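Local coordinates for protein guanine nucleotide exchange factor SRM1 (Saccharomyces cerevisiae, PDB 3OF7) that promotes exchange of GSP1- and GSP2-bound GDP for GTP, acting in RNA metabolism, mRNA and ribosome nuclear export and nuclear pore complex assembly, and binds chromatin, at residues 282-285 and 286-290; 327-330 and 331-335. All coordinates share one frame; numbering follows the deposited sequence.

Both interactions belong to the seven-bladed RCC1-like beta-propeller, on two blades consecutive along the chain. Interaction 1 (282-290) comes first, in the loop after strand 278-281, within the blade built from strands 259-264, 268-273, 278-281 and 304-306. Interaction 2 (327-335) follows as the hairpin of strands 324-329 and 334-337, the two inner strands of the next sheet. The centres of interaction 1 and interaction 2 are about 19 Å apart and the nearest atoms of the two about 6 Å apart, so they do not touch. Strand 324-329 nevertheless connects them, since S325 bonds to Q288 of interaction 1. The hairpin also spans the boundary between RCC1 repeats 5 and 6, so one blade combines strands of two sequence repeats.

Interaction 1: residues 282-285 and 286-290; sequences GLNQ and FGQCG
N284 reaches forward along the loop to C289, and Q285 meets the ring of F286. The backbone makes two type I turns, N284 to G287 and G287 to G290, sharing G287. N284 O closes the first by accepting G287 N, and G287 O closes the second by accepting G290 N. The side chain of N284 has CG anti to the backbone N (chi1 -162°), which carries OD1 over the second turn to accept C289 N at 2.9 Å; this donor is out of the amide plane, by 38°. N284 OD1 also lies 3.3 Å from C289 CB, so the amide is flanked by carbon as well as gripped by a backbone N-H.

Q285 bends at chi2, and its chain crosses the F286 ring obliquely, with CG 3.6 Å from F286 CD2 and the amide plane turned 39° from the ring. The ring also meets H323, in the loop between the first two strands of the next blade. The backbone of F286 is held by Q288: OE1 accepts F286 N at 2.9 Å, in the plane of its carbonyl. Q288 stands with its CG between the backbone N and the carbonyl carbon, folding the amide back against the 283-286 backbone, its CD 3.4 Å from L283 O.

G287 and G290 both adopt left-handed backbone angles, which glycine accepts more readily than other residues; the stretch resembles the glycine-rich signature of RCC1 repeats. The amide oxygens of N284 and Q288, together with the two turn bonds, thus take up the backbone N-H groups of F286, G287, C289 and G290.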
loop_
_atom_site.group_PDB
_atom_site.type_symbol
_atom_site.label_atom_id
_atom_site.label_comp_id
_atom_site.label_asym_id
_atom_site.label_seq_id
_atom_site.Cartn_x
_atom_site.Cartn_y
_atom_site.Cartn_z
ATOM N N GLY A 282 -6.107 15.295 4.071
ATOM C CA GLY A 282 -4.676 15.255 4.348
ATOM C C GLY A 282 -3.877 16.048 3.333
ATOM O O GLY A 282 -4.362 17.044 2.776
ATOM N N LEU A 283 -2.651 15.605 3.087
ATOM C CA LEU A 283 -1.708 16.374 2.282
ATOM C C LEU A 283 -2.178 16.495 0.835
ATOM O O LEU A 283 -2.579 15.502 0.226
ATOM C CB LEU A 283 -0.319 15.728 2.347
ATOM C CG LEU A 283 0.809 16.435 1.586
ATOM C CD1 LEU A 283 1.156 17.800 2.228
ATOM C CD2 LEU A 283 2.027 15.528 1.479
ATOM N N ASN A 284 -2.149 17.712 0.293
ATOM C CA ASN A 284 -2.711 17.955 -1.038
ATOM C C ASN A 284 -1.961 18.960 -1.915
ATOM O O ASN A 284 -2.568 19.603 -2.780
ATOM C CB ASN A 284 -4.193 18.348 -0.928
ATOM C CG ASN A 284 -4.943 18.195 -2.244
ATOM O OD1 ASN A 284 -4.676 17.281 -3.016
ATOM N ND2 ASN A 284 -5.898 19.090 -2.494
ATOM N N GLN A 285 -0.647 19.087 -1.730
ATOM C CA GLN A 285 0.082 20.131 -2.461
ATOM C C GLN A 285 0.262 19.814 -3.949
ATOM O O GLN A 285 0.574 20.719 -4.736
ATOM C CB GLN A 285 1.406 20.534 -1.768
ATOM C CG GLN A 285 2.652 19.710 -2.129
ATOM C CD GLN A 285 2.754 18.387 -1.379
ATOM O OE1 GLN A 285 3.801 18.062 -0.804
ATOM N NE2 GLN A 285 1.686 17.610 -1.401
ATOM N N PHE A 286 0.059 18.547 -4.329
ATOM C CA PHE A 286 0.059 18.171 -5.748
ATOM C C PHE A 286 -1.323 17.757 -6.267
ATOM O O PHE A 286 -1.448 17.235 -7.379
ATOM C CB PHE A 286 1.082 17.057 -6.020
ATOM C CG PHE A 286 2.506 17.500 -5.890
ATOM C CD1 PHE A 286 3.154 18.127 -6.952
ATOM C CD2 PHE A 286 3.203 17.295 -4.700
ATOM C CE1 PHE A 286 4.489 18.544 -6.834
ATOM C CE2 PHE A 286 4.532 17.701 -4.563
ATOM C CZ PHE A 286 5.177 18.333 -5.635
ATOM N N GLY A 287 -2.361 18.000 -5.473
ATOM C CA GLY A 287 -3.725 17.636 -5.872
ATOM C C GLY A 287 -3.960 16.134 -5.810
ATOM O O GLY A 287 -4.884 15.618 -6.448
ATOM N N GLN A 288 -3.138 15.435 -5.024
ATOM C CA GLN A 288 -3.266 13.979 -4.869
ATOM C C GLN A 288 -4.608 13.565 -4.232
ATOM O O GLN A 288 -5.046 12.425 -4.390
ATOM C CB GLN A 288 -2.078 13.383 -4.099
ATOM C CG GLN A 288 -1.850 13.926 -2.685
ATOM C CD GLN A 288 -0.835 15.063 -2.621
ATOM O OE1 GLN A 288 -0.945 16.053 -3.339
ATOM N NE2 GLN A 288 0.148 14.932 -1.729
ATOM N N CYS A 289 -5.258 14.488 -3.522
ATOM C CA CYS A 289 -6.582 14.220 -2.945
ATOM C C CYS A 289 -7.692 14.226 -4.003
ATOM O O CYS A 289 -8.785 13.706 -3.757
ATOM C CB CYS A 289 -6.907 15.203 -1.816
ATOM S SG CYS A 289 -5.979 14.921 -0.293
ATOM N N GLY A 290 -7.403 14.813 -5.167
ATOM C CA GLY A 290 -8.320 14.823 -6.312
ATOM C C GLY A 290 -9.601 15.629 -6.115
ATOM O O GLY A 290 -10.633 15.316 -6.717
#

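Interaction 2: residues 327-330 and 331-335; sequences ILSQ and DGDLY
I327 and Y335 exchange both backbone bonds of a hydrogen-bonded antiparallel pair, I327 N to Y335 O at 2.7 Å and Y335 N to I327 O at 2.8 Å. S329 N continues the pairing by donating to D333 O. At the bend, G332 N returns to S329 O across a type I turn, and G332 (phi 98°) and D333 form a G1 bulge opposite S329, the usual partner of a type I turn in a hairpin.

Side-chain hydrogen bonding centres on S329. Its OG, set between the backbone N and the carbonyl carbon (chi1 72°), faces the bulge and accepts D333 N at 3.0 Å. A water at the edge of the Y335 ring donates to D333 OD2 at 2.9 Å, meets Y335 OH, and bonds weakly to S329 OG. The other carboxylate oxygen of D333 forms a salt bridge with K378. With an alanine here instead of S329, D333 N would probably lose its acceptor and the water one of its three links.

One apolar pair lies on each face of the sheet: I327 CB packs on Y335 CB at 4.2 Å, while L328 CB meets L334 CD1 at 4.0 Å on the other, where both leucines touch F379 of the next blade.

The bulge's extra N-H is therefore satisfied by a serine hydroxyl within the hairpin, and the charge of D333 is directed across to the following blade.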
loop_
_atom_site.group_PDB
_atom_site.type_symbol
_atom_site.label_atom_id
_atom_site.label_comp_id
_atom_site.label_asym_id
_atom_site.label_seq_id
_atom_site.Cartn_x
_atom_site.Cartn_y
_atom_site.Cartn_z
ATOM N N ILE A 327 -7.186 5.391 -8.607
ATOM C CA ILE A 327 -8.533 4.933 -8.293
ATOM C C ILE A 327 -8.988 3.929 -9.338
ATOM O O ILE A 327 -9.125 4.265 -10.511
ATOM C CB ILE A 327 -9.521 6.114 -8.205
ATOM C CG1 ILE A 327 -9.088 7.080 -7.091
ATOM C CG2 ILE A 327 -10.950 5.597 -7.948
ATOM C CD1 ILE A 327 -9.608 8.512 -7.264
ATOM N N LEU A 328 -9.225 2.697 -8.902
ATOM C CA LEU A 328 -9.609 1.637 -9.822
ATOM C C LEU A 328 -11.110 1.344 -9.764
ATOM O O LEU A 328 -11.656 1.105 -8.689
ATOM C CB LEU A 328 -8.812 0.369 -9.523
ATOM C CG LEU A 328 -9.052 -0.847 -10.417
ATOM C CD1 LEU A 328 -8.655 -0.539 -11.858
ATOM C CD2 LEU A 328 -8.253 -2.037 -9.879
ATOM N N SER A 329 -11.761 1.363 -10.927
ATOM C CA SER A 329 -13.194 1.068 -10.997
ATOM C C SER A 329 -13.426 -0.437 -11.072
ATOM O O SER A 329 -12.522 -1.192 -11.421
ATOM C CB SER A 329 -13.834 1.740 -12.209
ATOM O OG SER A 329 -13.447 1.094 -13.406
ATOM N N GLN A 330 -14.649 -0.862 -10.764
ATOM C CA GLN A 330 -15.053 -2.262 -10.927
ATOM C C GLN A 330 -14.915 -2.783 -12.361
ATOM O O GLN A 330 -14.650 -3.967 -12.560
ATOM C CB GLN A 330 -16.488 -2.487 -10.423
ATOM C CG GLN A 330 -16.617 -2.608 -8.908
ATOM C CD GLN A 330 -15.866 -3.799 -8.319
ATOM O OE1 GLN A 330 -15.362 -4.663 -9.041
ATOM N NE2 GLN A 330 -15.789 -3.843 -6.998
ATOM N N ASP A 331 -15.096 -1.902 -13.345
ATOM C CA ASP A 331 -14.935 -2.245 -14.767
ATOM C C ASP A 331 -13.471 -2.336 -15.210
ATOM O O ASP A 331 -13.186 -2.766 -16.334
ATOM C CB ASP A 331 -15.654 -1.214 -15.655
ATOM C CG ASP A 331 -17.166 -1.272 -15.527
ATOM O OD1 ASP A 331 -17.694 -2.219 -14.900
ATOM O OD2 ASP A 331 -17.828 -0.360 -16.065
ATOM N N GLY A 332 -12.549 -1.902 -14.352
ATOM C CA GLY A 332 -11.121 -1.993 -14.656
ATOM C C GLY A 332 -10.457 -0.739 -15.201
ATOM O O GLY A 332 -9.331 -0.798 -15.691
ATOM N N ASP A 333 -11.144 0.397 -15.117
ATOM C CA ASP A 333 -10.565 1.667 -15.552
ATOM C C ASP A 333 -9.797 2.284 -14.397
ATOM O O ASP A 333 -10.204 2.163 -13.240
ATOM C CB ASP A 333 -11.642 2.644 -16.012
ATOM C CG ASP A 333 -12.354 2.195 -17.278
ATOM O OD1 ASP A 333 -11.726 1.556 -18.155
ATOM O OD2 ASP A 333 -13.555 2.510 -17.401
ATOM N N LEU A 334 -8.706 2.970 -14.721
ATOM C CA LEU A 334 -7.850 3.557 -13.704
ATOM C C LEU A 334 -7.825 5.076 -13.835
ATOM O O LEU A 334 -7.523 5.619 -14.903
ATOM C CB LEU A 334 -6.437 2.982 -13.804
ATOM C CG LEU A 334 -5.470 3.205 -12.641
ATOM C CD1 LEU A 334 -5.965 2.522 -11.364
ATOM C CD2 LEU A 334 -4.093 2.677 -13.028
ATOM N N TYR A 335 -8.156 5.745 -12.738
ATOM C CA TYR A 335 -8.133 7.204 -12.665
ATOM C C TYR A 335 -6.963 7.621 -11.789
ATOM O O TYR A 335 -6.840 7.153 -10.660
ATOM C CB TYR A 335 -9.430 7.725 -12.059
ATOM C CG TYR A 335 -10.650 7.418 -12.892
ATOM C CD1 TYR A 335 -11.182 8.375 -13.760
ATOM C CD2 TYR A 335 -11.276 6.171 -12.812
ATOM C CE1 TYR A 335 -12.307 8.095 -14.535
ATOM C CE2 TYR A 335 -12.402 5.884 -13.579
ATOM C CZ TYR A 335 -12.906 6.850 -14.437
ATOM O OH TYR A 335 -14.015 6.562 -15.191
HETATM O O HOH W 1 -14.856 3.498 -15.058
#